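Local coordinates for thiamine pyrophosphokinase (Candida albicans, PDB 2G9Z), which catalyses the transfer of a pyrophosphate group from ATP to thiamine, yielding the coenzyme thiamine diphosphate, at residues L20-I25 with N302-M307; I146-Q151 with E178-V183; I258-R263 with N315-E320. All coordinates share one frame; numbering follows the deposited sequence.

Interaction 1: residues L20-I25 with N302-M307. With VNP (3-[(4-amino-2-methylpyrimidin-5-yl)methyl]-5-(2-{[hydroxy(phosphonoamino)phosphoryl]oxy}ethyl)-4-methyl-1,3-thiazol-3-I um), chain N.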
loop_
_atom_site.group_PDB
_atom_site.type_symbol
_atom_site.label_atom_id
_atom_site.label_comp_id
_atom_site.label_asym_id
_atom_site.label_seq_id
_atom_site.Cartn_x
_atom_site.Cartn_y
_atom_site.Cartn_z
ATOM N N LEU A 20 -2.278 7.993 30.658
ATOM C CA LEU A 20 -1.373 6.861 30.812
ATOM C C LEU A 20 -0.172 6.988 29.885
ATOM O O LEU A 20 -0.297 7.434 28.744
ATOM C CB LEU A 20 -2.106 5.549 30.530
ATOM C CG LEU A 20 -3.296 5.229 31.435
ATOM C CD1 LEU A 20 -3.903 3.903 31.015
ATOM C CD2 LEU A 20 -2.849 5.175 32.895
ATOM N N ILE A 21 0.995 6.598 30.385
ATOM C CA ILE A 21 2.219 6.670 29.600
ATOM C C ILE A 21 2.145 5.725 28.407
ATOM O O ILE A 21 1.704 4.582 28.535
ATOM C CB ILE A 21 3.448 6.272 30.443
ATOM C CG1 ILE A 21 3.534 7.151 31.692
ATOM C CG2 ILE A 21 4.719 6.421 29.615
ATOM C CD1 ILE A 21 4.498 6.623 32.737
ATOM N N GLU A 22 2.565 6.212 27.243
ATOM C CA GLU A 22 2.583 5.390 26.041
ATOM C C GLU A 22 3.908 4.643 26.094
ATOM O O GLU A 22 4.963 5.209 25.817
ATOM C CB GLU A 22 2.508 6.268 24.791
ATOM C CG GLU A 22 1.215 7.051 24.689
ATOM C CD GLU A 22 1.083 7.796 23.378
ATOM O OE1 GLU A 22 1.243 7.160 22.314
ATOM O OE2 GLU A 22 0.809 9.013 23.412
ATOM N N GLN A 23 3.845 3.369 26.460
ATOM C CA GLN A 23 5.039 2.555 26.605
ATOM C C GLN A 23 5.351 1.591 25.466
ATOM O O GLN A 23 4.454 1.082 24.798
ATOM C CB GLN A 23 4.942 1.757 27.918
ATOM C CG GLN A 23 4.942 2.624 29.172
ATOM C CD GLN A 23 4.560 1.861 30.436
ATOM O OE1 GLN A 23 5.081 2.134 31.518
ATOM N NE2 GLN A 23 3.631 0.919 30.307
ATOM N N VAL A 24 6.645 1.364 25.262
ATOM C CA VAL A 24 7.144 0.419 24.270
ATOM C C VAL A 24 8.155 -0.429 25.036
ATOM O O VAL A 24 9.148 0.085 25.558
ATOM C CB VAL A 24 7.854 1.111 23.079
ATOM C CG1 VAL A 24 8.495 0.053 22.179
ATOM C CG2 VAL A 24 6.845 1.932 22.276
ATOM N N ILE A 25 7.892 -1.727 25.111
ATOM C CA ILE A 25 8.759 -2.639 25.843
ATOM C C ILE A 25 9.548 -3.552 24.919
ATOM O O ILE A 25 8.967 -4.329 24.164
ATOM C CB ILE A 25 7.929 -3.532 26.789
ATOM C CG1 ILE A 25 7.084 -2.662 27.720
ATOM C CG2 ILE A 25 8.851 -4.451 27.588
ATOM C CD1 ILE A 25 6.016 -3.436 28.464
ATOM N N ASN A 302 -0.809 1.078 26.101
ATOM C CA ASN A 302 -1.483 2.371 26.007
ATOM C C ASN A 302 -0.796 3.273 24.983
ATOM O O ASN A 302 -0.707 4.488 25.164
ATOM C CB ASN A 302 -1.492 3.040 27.381
ATOM C CG ASN A 302 -2.233 2.213 28.419
ATOM O OD1 ASN A 302 -3.423 1.938 28.276
ATOM N ND2 ASN A 302 -1.527 1.807 29.465
ATOM N N TRP A 303 -0.330 2.657 23.899
ATOM C CA TRP A 303 0.377 3.352 22.830
ATOM C C TRP A 303 -0.604 3.848 21.768
ATOM O O TRP A 303 -1.270 3.041 21.107
ATOM C CB TRP A 303 1.387 2.389 22.207
ATOM C CG TRP A 303 2.504 3.035 21.467
ATOM C CD1 TRP A 303 3.570 3.698 22.003
ATOM C CD2 TRP A 303 2.701 3.036 20.049
ATOM N NE1 TRP A 303 4.424 4.105 21.005
ATOM C CE2 TRP A 303 3.913 3.713 19.796
ATOM C CE3 TRP A 303 1.971 2.525 18.967
ATOM C CZ2 TRP A 303 4.414 3.895 18.501
ATOM C CZ3 TRP A 303 2.467 2.706 17.680
ATOM C CH2 TRP A 303 3.677 3.385 17.460
ATOM N N LYS A 304 -0.682 5.169 21.606
ATOM C CA LYS A 304 -1.591 5.794 20.641
ATOM C C LYS A 304 -0.988 5.844 19.245
ATOM O O LYS A 304 0.098 6.391 19.045
ATOM C CB LYS A 304 -1.934 7.220 21.075
ATOM C CG LYS A 304 -2.501 7.336 22.472
ATOM C CD LYS A 304 -2.699 8.789 22.858
ATOM C CE LYS A 304 -3.103 8.919 24.316
ATOM N NZ LYS A 304 -3.183 10.346 24.740
ATOM N N THR A 305 -1.707 5.288 18.278
ATOM C CA THR A 305 -1.225 5.261 16.906
ATOM C C THR A 305 -2.191 5.904 15.911
ATOM O O THR A 305 -3.412 5.796 16.045
ATOM C CB THR A 305 -0.943 3.814 16.455
ATOM O OG1 THR A 305 -0.339 3.832 15.153
ATOM C CG2 THR A 305 -2.237 2.996 16.410
ATOM N N GLU A 306 -1.633 6.584 14.918
ATOM C CA GLU A 306 -2.442 7.223 13.890
ATOM C C GLU A 306 -1.549 7.738 12.772
ATOM O O GLU A 306 -0.354 7.954 12.972
ATOM C CB GLU A 306 -3.255 8.383 14.488
ATOM C CG GLU A 306 -2.441 9.608 14.896
ATOM C CD GLU A 306 -3.297 10.677 15.566
ATOM O OE1 GLU A 306 -4.408 10.962 15.067
ATOM O OE2 GLU A 306 -2.858 11.240 16.589
ATOM N N MET A 307 -2.119 7.900 11.584
ATOM C CA MET A 307 -1.353 8.427 10.469
ATOM C C MET A 307 -1.105 9.884 10.848
ATOM O O MET A 307 -1.946 10.502 11.507
ATOM C CB MET A 307 -2.152 8.306 9.166
ATOM C CG MET A 307 -2.343 6.866 8.716
ATOM S SD MET A 307 -0.779 5.957 8.488
ATOM C CE MET A 307 -0.385 6.375 6.757
HETATM O O2G VNP N . 14.587 -4.048 9.902
HETATM P PG VNP N . 13.682 -3.861 8.587
HETATM O O3G VNP N . 12.384 -4.557 8.738
HETATM O O1G VNP N . 14.546 -4.465 7.370
HETATM N N3B VNP N . 13.492 -2.270 8.319
HETATM P PB VNP N . 14.768 -1.364 8.753
HETATM O O2B VNP N . 14.563 0.010 8.242
HETATM O O1B VNP N . 15.995 -2.076 8.336
HETATM O O1 VNP N . 14.716 -1.352 10.363
HETATM C C7 VNP N . 13.624 -0.827 11.128
HETATM C C12 VNP N . 14.218 -0.354 12.455
HETATM C C11 VNP N . 13.234 0.127 13.527
HETATM C C10 VNP N . 12.472 -0.961 14.289
HETATM C CM4 VNP N . 13.054 -2.352 14.548
HETATM S S1 VNP N . 11.847 1.189 13.006
HETATM C C9 VNP N . 10.802 0.587 14.272
HETATM N N5 VNP N . 11.249 -0.599 14.689
HETATM C C7A VNP N . 10.417 -1.522 15.479
HETATM C C5A VNP N . 9.354 -0.821 16.330
HETATM C C6A VNP N . 8.032 -1.142 16.050
HETATM N N1A VNP N . 7.044 -0.663 16.784
HETATM C C2A VNP N . 7.289 0.150 17.821
HETATM C CM2 VNP N . 6.124 0.658 18.674
HETATM N N3A VNP N . 8.547 0.496 18.124
HETATM C C4A VNP N . 9.581 0.032 17.406
HETATM N N4A VNP N . 10.815 0.396 17.744
HETATM O O HOH W 1 -1.822 6.607 26.735
#
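The backbone oxygen of Asn302 is gripped by a water and by a C-H group of Glu22. The water donates to Asn302 O over 2.9 Å and spends its other hydrogen on Leu20 O at 2.7 Å, so one molecule ties the two backbones together. Glu22 CA adds a weaker CA-H...O contact, 3.5 Å from Asn302 O. Beyond it the Glu22 side chain, with CG beside the backbone N (chi1 -64°), runs on extended to Lys304. Lys304 N donates to Glu22 OE1 at 2.9 Å with an N-H...O angle of 150°, meeting the carboxylate from well above its plane. The two side chains cross at about a right angle, the carboxylate lying against the aliphatic part of Lys304; Lys304 NZ stays 4.4 Å from Glu22 OE2, too far for an ion pair, and is hydrogen-bonded to Ser18 O.

Asn302 and Trp303 sit opposite the single Leu291 of the neighbouring strand, a G1 beta bulge at the start of strand 303-305, one of the two outermost strands of a five-stranded sheet. Strand 23-26 pairs antiparallel with strand 298-301.

The Trp303 indole lies between Glu22 OE1 over one face and the pyrimidine methyl of the bound thiamine diphosphate analogue over the other, ligand CM2 sitting 3.7 Å from Trp303 CZ2. Val24 CG2 approaches the indole obliquely, 3.5 Å from Trp303 NE1, and Val24 also packs on Tyr152 of the second subunit. Leu20 CD1 rests on the Asn302 amide, 3.4 Å from Asn302 OD1.

Interaction 2: residues I146-Q151 with E178-V183. With VNP (3-[(4-amino-2-methylpyrimidin-5-yl)methyl]-5-(2-{[hydroxy(phosphonoamino)phosphoryl]oxy}ethyl)-4-methyl-1,3-thiazol-3-I um), chain H.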
loop_
_atom_site.group_PDB
_atom_site.type_symbol
_atom_site.label_atom_id
_atom_site.label_comp_id
_atom_site.label_asym_id
_atom_site.label_seq_id
_atom_site.Cartn_x
_atom_site.Cartn_y
_atom_site.Cartn_z
ATOM N N ILE A 146 -19.885 -13.395 -14.802
ATOM C CA ILE A 146 -20.759 -12.316 -14.370
ATOM C C ILE A 146 -20.159 -10.978 -14.773
ATOM O O ILE A 146 -19.332 -10.420 -14.056
ATOM C CB ILE A 146 -20.971 -12.334 -12.842
ATOM C CG1 ILE A 146 -21.510 -13.699 -12.406
ATOM C CG2 ILE A 146 -21.947 -11.239 -12.444
ATOM C CD1 ILE A 146 -21.731 -13.817 -10.905
ATOM N N ARG A 147 -20.569 -10.471 -15.930
ATOM C CA ARG A 147 -20.071 -9.191 -16.410
ATOM C C ARG A 147 -20.849 -8.041 -15.785
ATOM O O ARG A 147 -22.080 -8.054 -15.743
ATOM C CB ARG A 147 -20.166 -9.116 -17.937
ATOM C CG ARG A 147 -19.557 -7.847 -18.525
ATOM C CD ARG A 147 -19.164 -8.036 -19.988
ATOM N NE ARG A 147 -18.408 -6.893 -20.498
ATOM C CZ ARG A 147 -17.594 -6.940 -21.550
ATOM N NH1 ARG A 147 -17.422 -8.077 -22.212
ATOM N NH2 ARG A 147 -16.943 -5.850 -21.934
ATOM N N GLN A 148 -20.121 -7.050 -15.284
ATOM C CA GLN A 148 -20.730 -5.880 -14.660
ATOM C C GLN A 148 -19.999 -4.646 -15.167
ATOM O O GLN A 148 -18.835 -4.422 -14.828
ATOM C CB GLN A 148 -20.607 -5.977 -13.140
ATOM C CG GLN A 148 -21.311 -7.176 -12.532
ATOM C CD GLN A 148 -22.824 -7.010 -12.497
ATOM O OE1 GLN A 148 -23.521 -7.254 -13.488
ATOM N NE2 GLN A 148 -23.336 -6.576 -11.355
ATOM N N SER A 149 -20.683 -3.846 -15.977
ATOM C CA SER A 149 -20.080 -2.657 -16.558
ATOM C C SER A 149 -20.124 -1.404 -15.688
ATOM O O SER A 149 -19.602 -0.368 -16.086
ATOM C CB SER A 149 -20.741 -2.348 -17.901
ATOM O OG SER A 149 -22.082 -1.931 -17.713
ATOM N N SER A 150 -20.733 -1.481 -14.509
ATOM C CA SER A 150 -20.810 -0.300 -13.647
ATOM C C SER A 150 -19.472 0.406 -13.475
ATOM O O SER A 150 -18.444 -0.235 -13.263
ATOM C CB SER A 150 -21.335 -0.656 -12.262
ATOM O OG SER A 150 -21.189 0.473 -11.413
ATOM N N GLN A 151 -19.516 1.733 -13.536
ATOM C CA GLN A 151 -18.338 2.583 -13.404
ATOM C C GLN A 151 -18.144 3.100 -11.993
ATOM O O GLN A 151 -17.254 3.911 -11.740
ATOM C CB GLN A 151 -18.461 3.785 -14.342
ATOM C CG GLN A 151 -18.697 3.402 -15.779
ATOM C CD GLN A 151 -17.661 2.431 -16.250
ATOM O OE1 GLN A 151 -17.700 1.943 -17.379
ATOM N NE2 GLN A 151 -16.710 2.138 -15.375
ATOM N N GLU A 178 -27.454 -15.468 -13.610
ATOM C CA GLU A 178 -27.870 -15.167 -14.969
ATOM C C GLU A 178 -29.074 -14.236 -14.978
ATOM O O GLU A 178 -29.891 -14.245 -14.059
ATOM C CB GLU A 178 -28.177 -16.462 -15.730
ATOM C CG GLU A 178 -27.050 -17.488 -15.640
ATOM C CD GLU A 178 -27.146 -18.573 -16.696
ATOM O OE1 GLU A 178 -28.246 -19.135 -16.876
ATOM O OE2 GLU A 178 -26.114 -18.866 -17.341
ATOM N N SER A 179 -29.155 -13.411 -16.013
ATOM C CA SER A 179 -30.252 -12.467 -16.165
ATOM C C SER A 179 -30.268 -11.316 -15.165
ATOM O O SER A 179 -31.273 -10.616 -15.049
ATOM C CB SER A 179 -31.594 -13.206 -16.123
ATOM O OG SER A 179 -31.805 -13.922 -17.328
ATOM N N ILE A 180 -29.169 -11.117 -14.438
ATOM C CA ILE A 180 -29.110 -10.003 -13.495
ATOM C C ILE A 180 -28.757 -8.782 -14.328
ATOM O O ILE A 180 -28.286 -8.918 -15.456
ATOM C CB ILE A 180 -28.021 -10.191 -12.421
ATOM C CG1 ILE A 180 -26.632 -10.123 -13.059
ATOM C CG2 ILE A 180 -28.220 -11.514 -11.710
ATOM C CD1 ILE A 180 -25.510 -9.991 -12.048
ATOM N N ASP A 181 -28.989 -7.592 -13.790
ATOM C CA ASP A 181 -28.680 -6.382 -14.535
ATOM C C ASP A 181 -27.192 -6.366 -14.888
ATOM O O ASP A 181 -26.343 -6.675 -14.051
ATOM C CB ASP A 181 -29.060 -5.147 -13.719
ATOM C CG ASP A 181 -28.890 -3.865 -14.498
ATOM O OD1 ASP A 181 -27.733 -3.467 -14.751
ATOM O OD2 ASP A 181 -29.917 -3.258 -14.867
ATOM N N GLU A 182 -26.899 -6.004 -16.136
ATOM C CA GLU A 182 -25.540 -5.963 -16.676
ATOM C C GLU A 182 -24.631 -4.846 -16.171
ATOM O O GLU A 182 -23.412 -4.922 -16.327
ATOM C CB GLU A 182 -25.598 -5.879 -18.202
ATOM C CG GLU A 182 -26.168 -7.109 -18.872
ATOM C CD GLU A 182 -26.325 -6.923 -20.369
ATOM O OE1 GLU A 182 -25.363 -6.445 -21.011
ATOM O OE2 GLU A 182 -27.405 -7.260 -20.905
ATOM N N VAL A 183 -25.215 -3.805 -15.593
ATOM C CA VAL A 183 -24.423 -2.694 -15.091
ATOM C C VAL A 183 -24.020 -2.932 -13.641
ATOM O O VAL A 183 -22.834 -3.033 -13.322
ATOM C CB VAL A 183 -25.201 -1.362 -15.203
ATOM C CG1 VAL A 183 -24.360 -0.206 -14.659
ATOM C CG2 VAL A 183 -25.564 -1.104 -16.658
HETATM O O2G VNP H . -10.784 -0.088 -14.550
HETATM P PG VNP H . -9.599 -0.542 -13.563
HETATM O O3G VNP H . -8.737 0.609 -13.210
HETATM O O1G VNP H . -8.782 -1.685 -14.347
HETATM N N3B VNP H . -10.265 -1.234 -12.252
HETATM P PB VNP H . -11.674 -1.982 -12.546
HETATM O O2B VNP H . -12.096 -2.700 -11.324
HETATM O O1B VNP H . -11.521 -2.775 -13.785
HETATM O O1 VNP H . -12.707 -0.780 -12.843
HETATM C C7 VNP H . -13.037 0.249 -11.902
HETATM C C12 VNP H . -14.457 0.704 -12.247
HETATM C C11 VNP H . -15.019 1.882 -11.445
HETATM C C10 VNP H . -14.567 3.279 -11.875
HETATM C CM4 VNP H . -14.210 3.625 -13.323
HETATM S S1 VNP H . -14.653 1.956 -9.660
HETATM C C9 VNP H . -14.675 3.705 -9.640
HETATM N N5 VNP H . -14.490 4.166 -10.878
HETATM C C7A VNP H . -14.121 5.564 -11.152
HETATM C C5A VNP H . -14.616 6.549 -10.090
HETATM C C6A VNP H . -13.637 7.222 -9.370
HETATM N N1A VNP H . -13.959 8.175 -8.512
HETATM C C2A VNP H . -15.238 8.515 -8.310
HETATM C CM2 VNP H . -15.576 9.645 -7.334
HETATM N N3A VNP H . -16.219 7.885 -8.973
HETATM C C4A VNP H . -15.939 6.914 -9.854
HETATM N N4A VNP H . -16.939 6.304 -10.482
#
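Two backbone hydrogen bonds join Ser149 and Ser150 to the end of segment 178-183. Ser149 N donates to Glu182 O at 3.0 Å, and Ser150 N to Val183 O at 2.9 Å. A CA-H...O contact reinforces them, Gln148 CA lying 3.3 Å from Glu182 O, which therefore receives two donors from adjacent residues.

Within the loop, Asp181 OD1 accepts from Val183 N at 2.7 Å, an Asx turn that curls residues 181-183 and precedes helix 185-195. The partner segment leaves strand 144-147, the outermost strand on the parallel side of the ten-stranded sheet, and leads to Gln151 in the ligand pocket. Lys158, a magnesium-site residue, is hydrogen-bonded to Gln148 O and Ser150 O.

Apolar packing is carried by the isoleucines. In Ile180 a chi1 of 68° places CG1 between the backbone N and the carbonyl carbon, and chi2 of 167° extends CD1 onward to Ile146 CG2 at 3.8 Å; the two side chains cross at about a right angle. Leu186 of helix 185-195 packs on both. Val183 makes van der Waals contact with the two serines, CG1 against Ser150 CA and CG2 3.7 Å from Ser149 OG.

Interaction 3: residues I258-R263 with N315-E320; sequences ISYKNR and NRISGE. With VNP (3-[(4-amino-2-methylpyrimidin-5-yl)methyl]-5-(2-{[hydroxy(phosphonoamino)phosphoryl]oxy}ethyl)-4-methyl-1,3-thiazol-3-I um), chain N.
A polar contact between two connecting loops joins the turn after strand 254-259 to the segment that leaves strand 315-316, in the beta-sandwich part of the thiamine pyrophosphokinase fold. Strand 315-316 is an outermost strand of the ten-stranded sheet, and residues 317-320 lead from it to strand 322-327, which pairs with 254-259 in the five-stranded sheet.

Tyr260 and Arg263 bind the backbone oxygens of this crossing. Tyr260 OH donates to Gly319 O at 2.6 Å, the carbonyl lying at the ring edge. The hydroxyl is packed tightly, with Ile317 CG2 only 3.0 Å from Tyr260 OH, and the ring meets Phe266 edge-to-face. Glu320 O also comes to the ring edge and takes a CA-H...O contact from Asn262 CA at 3.1 Å.

The guanidinium of Arg263 lies with one face over Gly319 C, Ser318 O and Glu320 CA. In its plane, NH1 donates to a lone pair of Ile317 O over 3.0 Å (156°). NH1 also bonds Asp29 O, while Arg263 NH2 forms a long salt bridge to Glu320 OE2 at 3.6 Å, the two planar groups turned 69° apart, and reaches Ser30 OG as well. Upstream, Arg316 holds the terminal phosphoryl group of the thiamine diphosphate analogue with both terminal nitrogens, NH1 to ligand O3G at 2.9 Å and NH2 to ligand O2G at 2.6 Å.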
loop_
_atom_site.group_PDB
_atom_site.type_symbol
_atom_site.label_atom_id
_atom_site.label_comp_id
_atom_site.label_asym_id
_atom_site.label_seq_id
_atom_site.Cartn_x
_atom_site.Cartn_y
_atom_site.Cartn_z
ATOM N N ILE A 258 -3.742 -13.826 18.445
ATOM C CA ILE A 258 -3.281 -14.375 17.176
ATOM C C ILE A 258 -2.437 -15.594 17.513
ATOM O O ILE A 258 -1.445 -15.473 18.223
ATOM C CB ILE A 258 -2.409 -13.354 16.395
ATOM C CG1 ILE A 258 -3.227 -12.110 16.036
ATOM C CG2 ILE A 258 -1.871 -13.994 15.126
ATOM C CD1 ILE A 258 -3.556 -11.210 17.215
ATOM N N SER A 259 -2.831 -16.764 17.012
ATOM C CA SER A 259 -2.089 -17.986 17.308
ATOM C C SER A 259 -1.696 -18.785 16.075
ATOM O O SER A 259 -2.281 -18.639 15.003
ATOM C CB SER A 259 -2.896 -18.881 18.255
ATOM O OG SER A 259 -4.071 -19.362 17.628
ATOM N N TYR A 260 -0.692 -19.637 16.256
ATOM C CA TYR A 260 -0.160 -20.489 15.199
ATOM C C TYR A 260 0.663 -21.591 15.868
ATOM O O TYR A 260 1.078 -21.434 17.013
ATOM C CB TYR A 260 0.729 -19.659 14.271
ATOM C CG TYR A 260 1.474 -18.558 14.997
ATOM C CD1 TYR A 260 0.952 -17.264 15.061
ATOM C CD2 TYR A 260 2.656 -18.825 15.681
ATOM C CE1 TYR A 260 1.587 -16.270 15.795
ATOM C CE2 TYR A 260 3.301 -17.838 16.419
ATOM C CZ TYR A 260 2.758 -16.563 16.474
ATOM O OH TYR A 260 3.362 -15.590 17.234
ATOM N N LYS A 261 0.891 -22.699 15.165
ATOM C CA LYS A 261 1.670 -23.815 15.720
ATOM C C LYS A 261 2.976 -23.265 16.283
ATOM O O LYS A 261 3.292 -23.463 17.455
ATOM C CB LYS A 261 1.963 -24.851 14.631
ATOM C CG LYS A 261 2.936 -25.939 15.043
ATOM C CD LYS A 261 3.393 -26.743 13.827
ATOM C CE LYS A 261 4.427 -27.787 14.210
ATOM N NZ LYS A 261 3.870 -28.789 15.162
ATOM N N ASN A 262 3.728 -22.587 15.423
ATOM C CA ASN A 262 4.980 -21.932 15.790
ATOM C C ASN A 262 5.299 -20.949 14.675
ATOM O O ASN A 262 4.583 -20.890 13.676
ATOM C CB ASN A 262 6.135 -22.929 15.975
ATOM C CG ASN A 262 6.302 -23.864 14.801
ATOM O OD1 ASN A 262 6.342 -23.440 13.650
ATOM N ND2 ASN A 262 6.416 -25.153 15.092
ATOM N N ARG A 263 6.360 -20.174 14.846
ATOM C CA ARG A 263 6.738 -19.187 13.842
ATOM C C ARG A 263 7.421 -19.803 12.623
ATOM O O ARG A 263 7.491 -19.178 11.561
ATOM C CB ARG A 263 7.635 -18.127 14.482
ATOM C CG ARG A 263 6.909 -17.304 15.531
ATOM C CD ARG A 263 7.871 -16.460 16.337
ATOM N NE ARG A 263 8.811 -17.293 17.083
ATOM C CZ ARG A 263 9.738 -16.813 17.904
ATOM N NH1 ARG A 263 9.845 -15.502 18.082
ATOM N NH2 ARG A 263 10.562 -17.639 18.534
ATOM N N ASN A 315 7.949 -4.048 13.390
ATOM C CA ASN A 315 7.844 -4.668 14.708
ATOM C C ASN A 315 8.150 -6.128 14.389
ATOM O O ASN A 315 8.247 -6.483 13.212
ATOM C CB ASN A 315 6.424 -4.548 15.282
ATOM C CG ASN A 315 6.409 -4.563 16.814
ATOM O OD1 ASN A 315 7.201 -5.264 17.442
ATOM N ND2 ASN A 315 5.500 -3.794 17.415
ATOM N N ARG A 316 8.312 -6.971 15.407
ATOM C CA ARG A 316 8.597 -8.386 15.177
ATOM C C ARG A 316 7.743 -9.236 16.116
ATOM O O ARG A 316 7.239 -8.750 17.128
ATOM C CB ARG A 316 10.072 -8.729 15.440
ATOM C CG ARG A 316 11.090 -7.668 15.082
ATOM C CD ARG A 316 11.338 -7.517 13.590
ATOM N NE ARG A 316 12.398 -6.532 13.373
ATOM C CZ ARG A 316 12.581 -5.842 12.248
ATOM N NH1 ARG A 316 11.776 -6.020 11.214
ATOM N NH2 ARG A 316 13.560 -4.948 12.171
ATOM N N ILE A 317 7.606 -10.512 15.784
ATOM C CA ILE A 317 6.808 -11.420 16.591
ATOM C C ILE A 317 7.680 -12.273 17.513
ATOM O O ILE A 317 8.479 -13.084 17.053
ATOM C CB ILE A 317 5.949 -12.335 15.687
ATOM C CG1 ILE A 317 4.991 -11.476 14.846
ATOM C CG2 ILE A 317 5.172 -13.333 16.539
ATOM C CD1 ILE A 317 4.098 -12.263 13.912
ATOM N N SER A 318 7.527 -12.062 18.818
ATOM C CA SER A 318 8.287 -12.814 19.812
ATOM C C SER A 318 7.530 -14.057 20.284
ATOM O O SER A 318 8.141 -15.066 20.639
ATOM C CB SER A 318 8.609 -11.922 21.020
ATOM O OG SER A 318 9.496 -10.876 20.659
ATOM N N GLY A 319 6.202 -13.980 20.296
ATOM C CA GLY A 319 5.403 -15.118 20.729
ATOM C C GLY A 319 5.644 -16.335 19.859
ATOM O O GLY A 319 5.418 -16.296 18.650
ATOM N N GLU A 320 6.092 -17.430 20.464
ATOM C CA GLU A 320 6.377 -18.638 19.699
ATOM C C GLU A 320 5.133 -19.340 19.175
ATOM O O GLU A 320 5.169 -19.962 18.116
ATOM C CB GLU A 320 7.177 -19.631 20.546
ATOM C CG GLU A 320 8.470 -19.078 21.114
ATOM C CD GLU A 320 9.426 -20.181 21.515
ATOM O OE1 GLU A 320 9.019 -21.063 22.305
ATOM O OE2 GLU A 320 10.581 -20.160 21.034
HETATM O O2G VNP N . 14.587 -4.048 9.902
HETATM P PG VNP N . 13.682 -3.861 8.587
HETATM O O3G VNP N . 12.384 -4.557 8.738
HETATM O O1G VNP N . 14.546 -4.465 7.370
HETATM N N3B VNP N . 13.492 -2.270 8.319
HETATM P PB VNP N . 14.768 -1.364 8.753
HETATM O O2B VNP N . 14.563 0.010 8.242
HETATM O O1B VNP N . 15.995 -2.076 8.336
HETATM O O1 VNP N . 14.716 -1.352 10.363
HETATM C C7 VNP N . 13.624 -0.827 11.128
HETATM C C12 VNP N . 14.218 -0.354 12.455
HETATM C C11 VNP N . 13.234 0.127 13.527
HETATM C C10 VNP N . 12.472 -0.961 14.289
HETATM C CM4 VNP N . 13.054 -2.352 14.548
HETATM S S1 VNP N . 11.847 1.189 13.006
HETATM C C9 VNP N . 10.802 0.587 14.272
HETATM N N5 VNP N . 11.249 -0.599 14.689
HETATM C C7A VNP N . 10.417 -1.522 15.479
HETATM C C5A VNP N . 9.354 -0.821 16.330
HETATM C C6A VNP N . 8.032 -1.142 16.050
HETATM N N1A VNP N . 7.044 -0.663 16.784
HETATM C C2A VNP N . 7.289 0.150 17.821
HETATM C CM2 VNP N . 6.124 0.658 18.674
HETATM N N3A VNP N . 8.547 0.496 18.124
HETATM C C4A VNP N . 9.581 0.032 17.406
HETATM N N4A VNP N . 10.815 0.396 17.744
#

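Overall arrangement
Interaction 1 is a surface contact, whereas interactions 2 and 3 are partly buried. Interactions 2 and 3 both reach the ten-stranded sheet, at its two outermost strands, with centres about 43 Å apart on opposite sides of the chain's centre. Interactions 1 and 3 share the five-stranded sheet through strands 303-305 and 254-259 and touch one ligand molecule, the first at the pyrimidine methyl, the other at both pyrimidine and phosphoryl end. Interaction 2 lies in the catalytic domain and reaches a second ligand copy; since each ligand also contacts the other subunit, both domains contribute to each pocket across the dimer. Backbone bonding dominates interaction 2, side chains gripping backbone atoms interactions 1 and 3.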